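PDB 5F7U: cycloalternan-forming enzyme, which belongs to glycoside hydrolase family 31 and combines a TIM-barrel domain with several beta domains, among them a sugar-bound family 6 carbohydrate-binding module. Local coordinates for residues A[253-258]-A[282-287]; A[268-273]-A[304-309]; A[994-999]-A[1018-1023]. The protein carries 1 engineered substitution. All blocks are in the same frame, centred on the assembly; numbering follows the deposited sequence.

Overall arrangement
Following the chain from the N terminus, contact 1 opens at 253-258 and contact 2 at 268-273; contact 1 then closes at 282-287 and contact 2 at 304-309, so the two loops cross. Both lie in the galactose mutarotase-like domain, their centres about 9 Å apart, and they touch: T284 and Y272 meet through their backbones, and R256 reaches the carbonyl of E268. Together they tie strands 250-254, 266-269, 287-293 and 307-311 to the loops facing the TIM barrel. Contact 3 follows far along the chain in the family 6 carbohydrate-binding module, closing the loop from 994-999 to 1018-1023; its centre is about 62 Å from that of contact 1.

Contact 1. Residues A[253-258]-A[282-287]; sequences FGERYD and ERTYLA
The hydroxyl of T284 donates to the carbonyl of E255, with OG1 2.6 Å from O and lying on a lone pair of that oxygen. OG1 is placed there by standing anti to its own backbone N (chi1 -175°), and it also accepts from the backbone N of L286 in an almost straight bond of 174°, which makes an ST turn. Threonine suits the spot because its one oxygen serves two backbones while its methyl covers the R256 guanidinium, so both branches are used. Just beyond, E255 N donates to L286 O at 2.9 Å, nearly along the C=O axis. The R256 chain, bent at chi2 (-69°), folds back so that NE and NH2 grip one atom, F253 O, side-on; NH2 also bonds E268 O. The CG2 methyl of T284 sits 3.6 Å above the centre of the guanidinium plane.

In the mutarotase-like domain this joins the end of strand 250-254 to the loop that leads into strand 287-293, where G254 and A287 form an antiparallel non-hydrogen-bonded pair. G254, at positive phi and with no side chain, lets its CA come 3.6 Å from L286 O. At the other end E282, also at positive phi, closes helix 278-281 as the C-prime residue of a Schellman motif.

Two waters fill in: one joins Y257 N to R283 O, the other links R256 NH1 to E282 O, the latter bond weak. The Y257 hydroxyl, bonded to S600 O of the barrel domain, lies at the edge of the Y285 ring, with OH 3.3 Å from CD2, while Y285 OH is held by Q278 and D602. E255 runs extended past L286 CB, and its OE2 accepts from W628 NE1. D258 OD2 and E282 OE2 come to 3.8 Å, a repulsion probably eased by K265, which forms a salt bridge with E282.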
# COMPACT_ATOMS: atom_id res chain seq x y z
N PHE A 253 7.27 1.91 6.79
CA PHE A 253 7.42 0.90 7.86
C PHE A 253 6.54 -0.34 7.67
O PHE A 253 6.21 -1.04 8.63
CB PHE A 253 7.19 1.50 9.26
CG PHE A 253 8.06 2.69 9.58
CD1 PHE A 253 7.65 3.99 9.26
CD2 PHE A 253 9.28 2.53 10.26
CE1 PHE A 253 8.42 5.10 9.58
CE2 PHE A 253 10.07 3.66 10.61
CZ PHE A 253 9.63 4.94 10.27
N GLY A 254 6.18 -0.62 6.42
CA GLY A 254 5.19 -1.66 6.16
C GLY A 254 3.79 -1.09 6.11
O GLY A 254 3.57 0.02 5.60
N GLU A 255 2.83 -1.86 6.59
CA GLU A 255 1.42 -1.49 6.54
C GLU A 255 1.03 -1.02 7.95
O GLU A 255 1.12 -1.79 8.92
CB GLU A 255 0.61 -2.70 6.10
CG GLU A 255 -0.88 -2.44 6.03
CD GLU A 255 -1.64 -3.68 5.60
OE1 GLU A 255 -1.23 -4.78 6.02
OE2 GLU A 255 -2.62 -3.54 4.84
N ARG A 256 0.67 0.26 8.08
CA ARG A 256 0.44 0.86 9.40
C ARG A 256 -0.95 1.48 9.43
O ARG A 256 -1.37 2.13 8.46
CB ARG A 256 1.52 1.91 9.70
CG ARG A 256 2.96 1.35 9.70
CD ARG A 256 3.15 0.42 10.88
NE ARG A 256 4.37 -0.38 10.80
CZ ARG A 256 4.80 -1.17 11.77
NH1 ARG A 256 4.15 -1.22 12.95
NH2 ARG A 256 5.91 -1.87 11.59
N TYR A 257 -1.66 1.27 10.54
CA TYR A 257 -3.10 1.59 10.63
C TYR A 257 -3.38 2.84 11.44
O TYR A 257 -4.52 3.37 11.41
CB TYR A 257 -3.84 0.39 11.26
CG TYR A 257 -3.82 -0.87 10.42
CD1 TYR A 257 -2.66 -1.67 10.33
CD2 TYR A 257 -4.96 -1.27 9.73
CE1 TYR A 257 -2.64 -2.84 9.56
CE2 TYR A 257 -4.96 -2.44 8.95
CZ TYR A 257 -3.79 -3.21 8.88
OH TYR A 257 -3.77 -4.36 8.14
N ASP A 258 -2.37 3.27 12.21
CA ASP A 258 -2.54 4.36 13.16
C ASP A 258 -2.31 5.75 12.57
O ASP A 258 -3.08 6.68 12.87
CB ASP A 258 -1.67 4.13 14.43
CG ASP A 258 -0.17 3.88 14.15
OD1 ASP A 258 0.27 3.68 13.00
OD2 ASP A 258 0.60 3.90 15.16
N GLU A 282 -1.51 -0.25 17.50
CA GLU A 282 -0.34 0.07 16.65
C GLU A 282 0.34 -1.22 16.20
O GLU A 282 1.58 -1.32 16.16
CB GLU A 282 0.64 1.04 17.38
CG GLU A 282 -0.11 2.19 18.03
CD GLU A 282 0.77 3.31 18.54
OE1 GLU A 282 2.01 3.16 18.62
OE2 GLU A 282 0.20 4.36 18.89
N ARG A 283 -0.47 -2.23 15.88
CA ARG A 283 0.05 -3.52 15.41
C ARG A 283 -0.24 -3.70 13.92
O ARG A 283 -1.01 -2.93 13.33
CB ARG A 283 -0.51 -4.67 16.24
CG ARG A 283 -0.07 -4.55 17.70
CD ARG A 283 -0.73 -5.59 18.57
NE ARG A 283 -0.43 -5.32 19.97
CZ ARG A 283 -0.82 -6.07 20.98
NH1 ARG A 283 -1.56 -7.18 20.77
NH2 ARG A 283 -0.48 -5.70 22.23
N THR A 284 0.40 -4.70 13.31
CA THR A 284 0.23 -4.97 11.89
C THR A 284 0.62 -6.39 11.50
O THR A 284 1.49 -7.01 12.15
CB THR A 284 1.00 -3.98 11.00
OG1 THR A 284 0.70 -4.25 9.62
CG2 THR A 284 2.55 -4.06 11.22
N TYR A 285 -0.02 -6.86 10.43
CA TYR A 285 0.28 -8.15 9.84
C TYR A 285 1.51 -8.08 8.95
O TYR A 285 2.08 -9.11 8.61
CB TYR A 285 -0.86 -8.57 8.92
CG TYR A 285 -2.26 -8.50 9.49
CD1 TYR A 285 -2.79 -9.56 10.24
CD2 TYR A 285 -3.08 -7.37 9.23
CE1 TYR A 285 -4.09 -9.52 10.72
CE2 TYR A 285 -4.38 -7.32 9.71
CZ TYR A 285 -4.86 -8.39 10.46
OH TYR A 285 -6.13 -8.33 10.91
N LEU A 286 1.87 -6.88 8.52
CA LEU A 286 2.85 -6.73 7.43
C LEU A 286 3.79 -5.61 7.85
O LEU A 286 3.45 -4.43 7.76
CB LEU A 286 2.11 -6.43 6.11
CG LEU A 286 2.85 -6.72 4.79
CD1 LEU A 286 1.88 -6.43 3.64
CD2 LEU A 286 4.11 -5.88 4.65
N ALA A 287 4.97 -6.00 8.34
CA ALA A 287 5.92 -5.07 8.97
C ALA A 287 7.21 -5.11 8.19
O ALA A 287 7.75 -6.18 7.94
CB ALA A 287 6.19 -5.50 10.41
O HOH W 1 2.02 0.47 13.99
O HOH W 2 -0.51 -0.13 12.80

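Contact 2. Residues A[268-273]-A[304-309]; sequences ETYVYN and DFHSQF. With GLC (alpha-D-glucopyranose), chain F.
Two hydrogen bonds hold the carboxylate of E268, one at each oxygen. H306 NE2 donates to OE1 at 2.7 Å, using the anti lone pair, and the imidazole and carboxylate planes are nearly coplanar, 21° apart. On the other oxygen Q308 NE2 donates to OE2 along the syn lone pair at 2.7 Å, with the amide turned 53° from the carboxylate. A bend at chi2 (-60°) swings the glutamate across to meet both donors, and the extended Q308 lies alongside it, pointing the same way. The opposite ring nitrogen of H306, ND1, bonds D324, so the imidazole links two carboxylates and is probably at least partly cationic.

Among backbone bonds, T269 N donates nearly straight to S307 O at 2.7 Å. T269 is also the centre of an inverse gamma turn. T269 O accepts from N560 ND2, and H306 CD2 lies 3.4 Å from the same T269 O.

The hydroxyls T269 OG1 and S307 OG share a bond of 2.8 Å. They lie near P289 of strand 287-293, which both side chains touch, and T269 OG1 meets the edge of the F309 ring, 3.6 Å from CE1. Small hydroxyl residues suit this place because they pair with each other while fitting against proline and phenylalanine.

E268 and Q308 form an antiparallel non-hydrogen-bonded pair, CA atoms 4.6 Å apart, that joins strands 266-269 and 307-311 in the mutarotase-like domain. Beyond it the chain leaves the strand and runs on to N273, a residue of the glycan pocket occupied by glucose, which is itself bonded to R586 and E663.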
# COMPACT_ATOMS: atom_id res chain seq x y z
N GLU A 268 7.39 -0.87 15.86
CA GLU A 268 7.92 -2.23 16.00
C GLU A 268 7.83 -2.94 14.66
O GLU A 268 6.75 -3.02 14.08
CB GLU A 268 7.07 -3.03 17.00
CG GLU A 268 6.89 -2.38 18.36
CD GLU A 268 8.17 -2.11 19.12
OE1 GLU A 268 9.23 -2.74 18.87
OE2 GLU A 268 8.12 -1.26 20.04
N THR A 269 8.97 -3.47 14.20
CA THR A 269 8.99 -4.30 13.02
C THR A 269 8.71 -5.73 13.48
O THR A 269 9.62 -6.49 13.83
CB THR A 269 10.33 -4.22 12.27
OG1 THR A 269 10.71 -2.84 12.14
CG2 THR A 269 10.19 -4.83 10.86
N TYR A 270 7.44 -6.07 13.53
CA TYR A 270 7.01 -7.31 14.17
C TYR A 270 5.66 -7.68 13.59
O TYR A 270 4.66 -6.97 13.83
CB TYR A 270 6.86 -7.07 15.68
CG TYR A 270 6.62 -8.31 16.51
CD1 TYR A 270 7.68 -9.19 16.83
CD2 TYR A 270 5.35 -8.57 17.04
CE1 TYR A 270 7.46 -10.31 17.63
CE2 TYR A 270 5.12 -9.68 17.84
CZ TYR A 270 6.18 -10.55 18.13
OH TYR A 270 5.93 -11.64 18.93
N VAL A 271 5.61 -8.78 12.86
CA VAL A 271 4.32 -9.22 12.30
C VAL A 271 3.43 -9.76 13.41
O VAL A 271 3.89 -10.45 14.33
CB VAL A 271 4.48 -10.27 11.16
CG1 VAL A 271 5.31 -9.69 10.00
CG2 VAL A 271 5.05 -11.60 11.66
N TYR A 272 2.14 -9.44 13.33
CA TYR A 272 1.22 -9.88 14.37
C TYR A 272 -0.19 -9.94 13.82
O TYR A 272 -0.57 -9.12 12.98
CB TYR A 272 1.29 -8.94 15.59
CG TYR A 272 0.70 -9.53 16.83
CD1 TYR A 272 1.44 -10.36 17.68
CD2 TYR A 272 -0.61 -9.24 17.17
CE1 TYR A 272 0.87 -10.90 18.84
CE2 TYR A 272 -1.20 -9.77 18.30
CZ TYR A 272 -0.47 -10.59 19.13
OH TYR A 272 -1.14 -11.06 20.24
N ASN A 273 -0.94 -10.96 14.26
CA ASN A 273 -2.35 -11.07 13.90
C ASN A 273 -3.22 -10.38 14.96
O ASN A 273 -3.58 -10.99 15.98
CB ASN A 273 -2.75 -12.56 13.70
CG ASN A 273 -4.26 -12.74 13.51
OD1 ASN A 273 -4.95 -11.79 13.19
ND2 ASN A 273 -4.76 -13.95 13.74
N ASP A 304 15.84 -9.71 9.11
CA ASP A 304 14.52 -10.22 9.46
C ASP A 304 14.27 -10.22 10.96
O ASP A 304 13.13 -10.45 11.36
CB ASP A 304 14.33 -11.63 8.88
CG ASP A 304 14.21 -11.63 7.36
OD1 ASP A 304 13.75 -10.61 6.82
OD2 ASP A 304 14.58 -12.65 6.74
N PHE A 305 15.29 -9.95 11.78
CA PHE A 305 15.05 -9.85 13.23
C PHE A 305 14.13 -8.67 13.55
O PHE A 305 14.07 -7.71 12.79
CB PHE A 305 16.37 -9.67 14.00
CG PHE A 305 17.22 -10.92 14.09
CD1 PHE A 305 16.93 -11.92 15.01
CD2 PHE A 305 18.34 -11.07 13.27
CE1 PHE A 305 17.73 -13.06 15.09
CE2 PHE A 305 19.15 -12.20 13.37
CZ PHE A 305 18.84 -13.21 14.27
N HIS A 306 13.41 -8.77 14.66
CA HIS A 306 12.64 -7.62 15.15
C HIS A 306 13.54 -6.39 15.33
O HIS A 306 14.66 -6.48 15.84
CB HIS A 306 11.98 -7.99 16.48
CG HIS A 306 11.52 -6.80 17.26
ND1 HIS A 306 12.18 -6.37 18.39
CD2 HIS A 306 10.50 -5.94 17.07
CE1 HIS A 306 11.57 -5.30 18.87
NE2 HIS A 306 10.54 -5.02 18.09
N SER A 307 13.03 -5.25 14.90
CA SER A 307 13.66 -3.96 15.16
C SER A 307 12.61 -2.99 15.71
O SER A 307 11.38 -3.16 15.47
CB SER A 307 14.32 -3.39 13.90
OG SER A 307 13.40 -3.32 12.81
N GLN A 308 13.08 -2.01 16.47
CA GLN A 308 12.26 -0.89 16.90
C GLN A 308 12.83 0.40 16.35
O GLN A 308 14.02 0.69 16.55
CB GLN A 308 12.19 -0.84 18.44
CG GLN A 308 11.21 0.21 18.97
CD GLN A 308 11.31 0.36 20.47
OE1 GLN A 308 12.32 0.81 20.99
NE2 GLN A 308 10.27 -0.02 21.17
N PHE A 309 11.99 1.17 15.65
CA PHE A 309 12.36 2.48 15.13
C PHE A 309 11.78 3.54 16.06
O PHE A 309 10.55 3.68 16.18
CB PHE A 309 11.81 2.67 13.70
CG PHE A 309 12.58 1.90 12.66
CD1 PHE A 309 12.27 0.54 12.38
CD2 PHE A 309 13.59 2.51 11.93
CE1 PHE A 309 13.00 -0.17 11.40
CE2 PHE A 309 14.30 1.81 10.94
CZ PHE A 309 14.02 0.47 10.69
C1 GLC F . -9.83 -14.88 14.12
C2 GLC F . -8.52 -15.15 13.36
C3 GLC F . -8.50 -14.42 12.01
C4 GLC F . -9.69 -14.84 11.14
C5 GLC F . -10.98 -14.57 11.97
C6 GLC F . -12.25 -15.03 11.28
O1 GLC F . -9.85 -13.52 14.60
O2 GLC F . -7.42 -14.71 14.16
O3 GLC F . -7.26 -14.68 11.36
O4 GLC F . -9.77 -14.07 9.92
O5 GLC F . -10.98 -15.14 13.30
O6 GLC F . -12.87 -13.82 10.84

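Contact 3. Residues A[994-999]-A[1018-1023]. With GLC (alpha-D-glucopyranose), chain D; GLC (alpha-D-glucopyranose), chain B.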
# COMPACT_ATOMS: atom_id res chain seq x y z
N ARG A 994 -18.48 34.88 -22.58
CA ARG A 994 -19.65 34.42 -23.33
C ARG A 994 -20.91 34.58 -22.50
O ARG A 994 -21.01 34.07 -21.39
CB ARG A 994 -19.48 32.96 -23.81
CG ARG A 994 -20.58 32.52 -24.78
CD ARG A 994 -20.23 31.24 -25.50
NE ARG A 994 -21.13 30.94 -26.62
CZ ARG A 994 -22.06 29.98 -26.62
NH1 ARG A 994 -22.25 29.20 -25.56
NH2 ARG A 994 -22.81 29.80 -27.71
N TYR A 995 -21.88 35.28 -23.07
CA TYR A 995 -23.03 35.75 -22.31
C TYR A 995 -24.22 35.94 -23.25
O TYR A 995 -24.06 35.97 -24.48
CB TYR A 995 -22.71 37.11 -21.65
CG TYR A 995 -22.65 38.21 -22.69
CD1 TYR A 995 -21.54 38.34 -23.54
CD2 TYR A 995 -23.74 39.06 -22.89
CE1 TYR A 995 -21.51 39.31 -24.53
CE2 TYR A 995 -23.72 40.03 -23.88
CZ TYR A 995 -22.60 40.15 -24.69
OH TYR A 995 -22.60 41.11 -25.66
N SER A 996 -25.39 36.12 -22.66
CA SER A 996 -26.53 36.60 -23.42
C SER A 996 -27.10 37.84 -22.72
O SER A 996 -27.05 37.95 -21.49
CB SER A 996 -27.58 35.50 -23.54
OG SER A 996 -28.64 35.89 -24.37
N ALA A 997 -27.60 38.79 -23.51
CA ALA A 997 -28.18 40.01 -22.99
C ALA A 997 -29.35 40.34 -23.88
O ALA A 997 -29.25 41.19 -24.77
CB ALA A 997 -27.15 41.14 -22.98
N GLY A 998 -30.45 39.63 -23.65
CA GLY A 998 -31.64 39.67 -24.51
C GLY A 998 -32.44 40.95 -24.54
O GLY A 998 -33.21 41.16 -25.48
N VAL A 999 -32.28 41.82 -23.54
CA VAL A 999 -33.12 43.04 -23.45
C VAL A 999 -32.37 44.30 -23.90
O VAL A 999 -32.92 45.10 -24.66
CB VAL A 999 -33.74 43.23 -22.03
CG1 VAL A 999 -34.51 44.55 -21.92
CG2 VAL A 999 -34.66 42.07 -21.69
N PRO A 1018 -22.64 44.15 -25.21
CA PRO A 1018 -23.76 44.59 -26.06
C PRO A 1018 -24.97 43.66 -26.05
O PRO A 1018 -24.83 42.45 -25.86
CB PRO A 1018 -23.15 44.64 -27.46
CG PRO A 1018 -21.68 44.78 -27.24
CD PRO A 1018 -21.38 44.04 -25.97
N LYS A 1019 -26.15 44.24 -26.28
CA LYS A 1019 -27.40 43.49 -26.42
C LYS A 1019 -27.24 42.36 -27.43
O LYS A 1019 -26.61 42.55 -28.48
CB LYS A 1019 -28.53 44.44 -26.86
CG LYS A 1019 -29.93 43.84 -26.89
CD LYS A 1019 -30.91 44.76 -27.63
CE LYS A 1019 -32.31 44.15 -27.76
NZ LYS A 1019 -32.37 42.96 -28.67
N THR A 1020 -27.79 41.19 -27.10
CA THR A 1020 -27.95 40.10 -28.06
C THR A 1020 -29.39 40.14 -28.60
O THR A 1020 -30.27 40.70 -27.94
CB THR A 1020 -27.64 38.72 -27.44
OG1 THR A 1020 -28.47 38.50 -26.28
CG2 THR A 1020 -26.17 38.61 -27.03
N ALA A 1021 -29.61 39.54 -29.77
CA ALA A 1021 -30.95 39.50 -30.42
C ALA A 1021 -32.09 39.11 -29.49
O ALA A 1021 -33.18 39.72 -29.51
CB ALA A 1021 -30.92 38.57 -31.63
N ASN A 1022 -31.84 38.09 -28.67
CA ASN A 1022 -32.77 37.56 -27.69
C ASN A 1022 -31.99 36.73 -26.66
O ASN A 1022 -30.76 36.64 -26.75
CB ASN A 1022 -33.86 36.72 -28.36
CG ASN A 1022 -33.30 35.71 -29.35
OD1 ASN A 1022 -32.44 34.89 -29.02
ND2 ASN A 1022 -33.80 35.76 -30.58
N TRP A 1023 -32.71 36.13 -25.71
CA TRP A 1023 -32.08 35.30 -24.68
C TRP A 1023 -31.60 33.93 -25.18
O TRP A 1023 -30.90 33.21 -24.45
CB TRP A 1023 -32.98 35.12 -23.45
CG TRP A 1023 -33.24 36.38 -22.72
CD1 TRP A 1023 -34.42 37.09 -22.71
CD2 TRP A 1023 -32.32 37.11 -21.91
NE1 TRP A 1023 -34.28 38.22 -21.93
CE2 TRP A 1023 -33.00 38.26 -21.43
CE3 TRP A 1023 -30.97 36.92 -21.55
CZ2 TRP A 1023 -32.39 39.21 -20.60
CZ3 TRP A 1023 -30.36 37.87 -20.72
CH2 TRP A 1023 -31.07 38.99 -20.25
C1 GLC D . -35.33 36.68 -18.90
C2 GLC D . -34.49 35.46 -19.35
C3 GLC D . -33.51 35.03 -18.25
C4 GLC D . -32.65 36.19 -17.76
C5 GLC D . -33.58 37.31 -17.29
C6 GLC D . -32.85 38.53 -16.78
O1 GLC D . -36.33 36.30 -17.94
O2 GLC D . -35.33 34.36 -19.69
O3 GLC D . -32.71 33.95 -18.74
O4 GLC D . -31.79 35.76 -16.69
O5 GLC D . -34.46 37.71 -18.37
O6 GLC D . -33.85 39.46 -16.34
C1 GLC B . -33.27 40.64 -15.76
C2 GLC B . -34.34 41.43 -15.00
C3 GLC B . -35.35 42.06 -15.97
C4 GLC B . -34.65 42.89 -17.06
C5 GLC B . -33.49 42.11 -17.71
C6 GLC B . -32.61 42.98 -18.60
O2 GLC B . -34.98 40.56 -14.06
O3 GLC B . -36.29 42.87 -15.25
O4 GLC B . -35.59 43.27 -18.07
O5 GLC B . -32.64 41.52 -16.70
O6 GLC B . -31.97 44.00 -17.83
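In the family 6 carbohydrate-binding module, a beta-sandwich, the end of strand 987-996 meets the loop between strands 1011-1017 and 1027-1035, and the sugar-bound W1023 grows from this junction. The tight part is a chain of polar grips around T1020. Its N donates to A997 O at 2.7 Å, from above the carbonyl plane, while A997 N returns a bond to OG1 at 2.9 Å. OG1 takes the crowded position between backbone N and carbonyl carbon (chi1 56°), from which it also donates to N1022 O, so a threonine joins both sides and braces its own loop. Next to it Y995 spans the gap: its OH donates to P1018 O at 2.6 Å, on a lone pair of that carbonyl, and also bonds N1027 ND2. A long phenol is apt here, since it reaches from the strand to the loop. S996 turns its hydroxyl to T1025 O.

G998 completes the close packing. With no side chain, its CA stands 3.7 Å from the centroid of the five-membered ring of W1023, a CH-pi contact over the face, and its N lies 3.2 Å above the indole plane.

The outer side is looser. V999 and K1019 are exposed, and the lysine chain runs beside the backbone of V999 before bending to give NZ to T1020 O. Here the sugars come in: one glucose, chain D, takes the W1023 face opposite G998, as expected of an aromatic platform for a sugar ring, and the next, chain B, rests against V999 and the indole edge. H957, E1000, G1053 and N1055 supply hydrogen bonds to glucose. On the face opposite G998, the ring oxygen O5 of the chain D glucose lies 3.4 Å from W1023 CZ2.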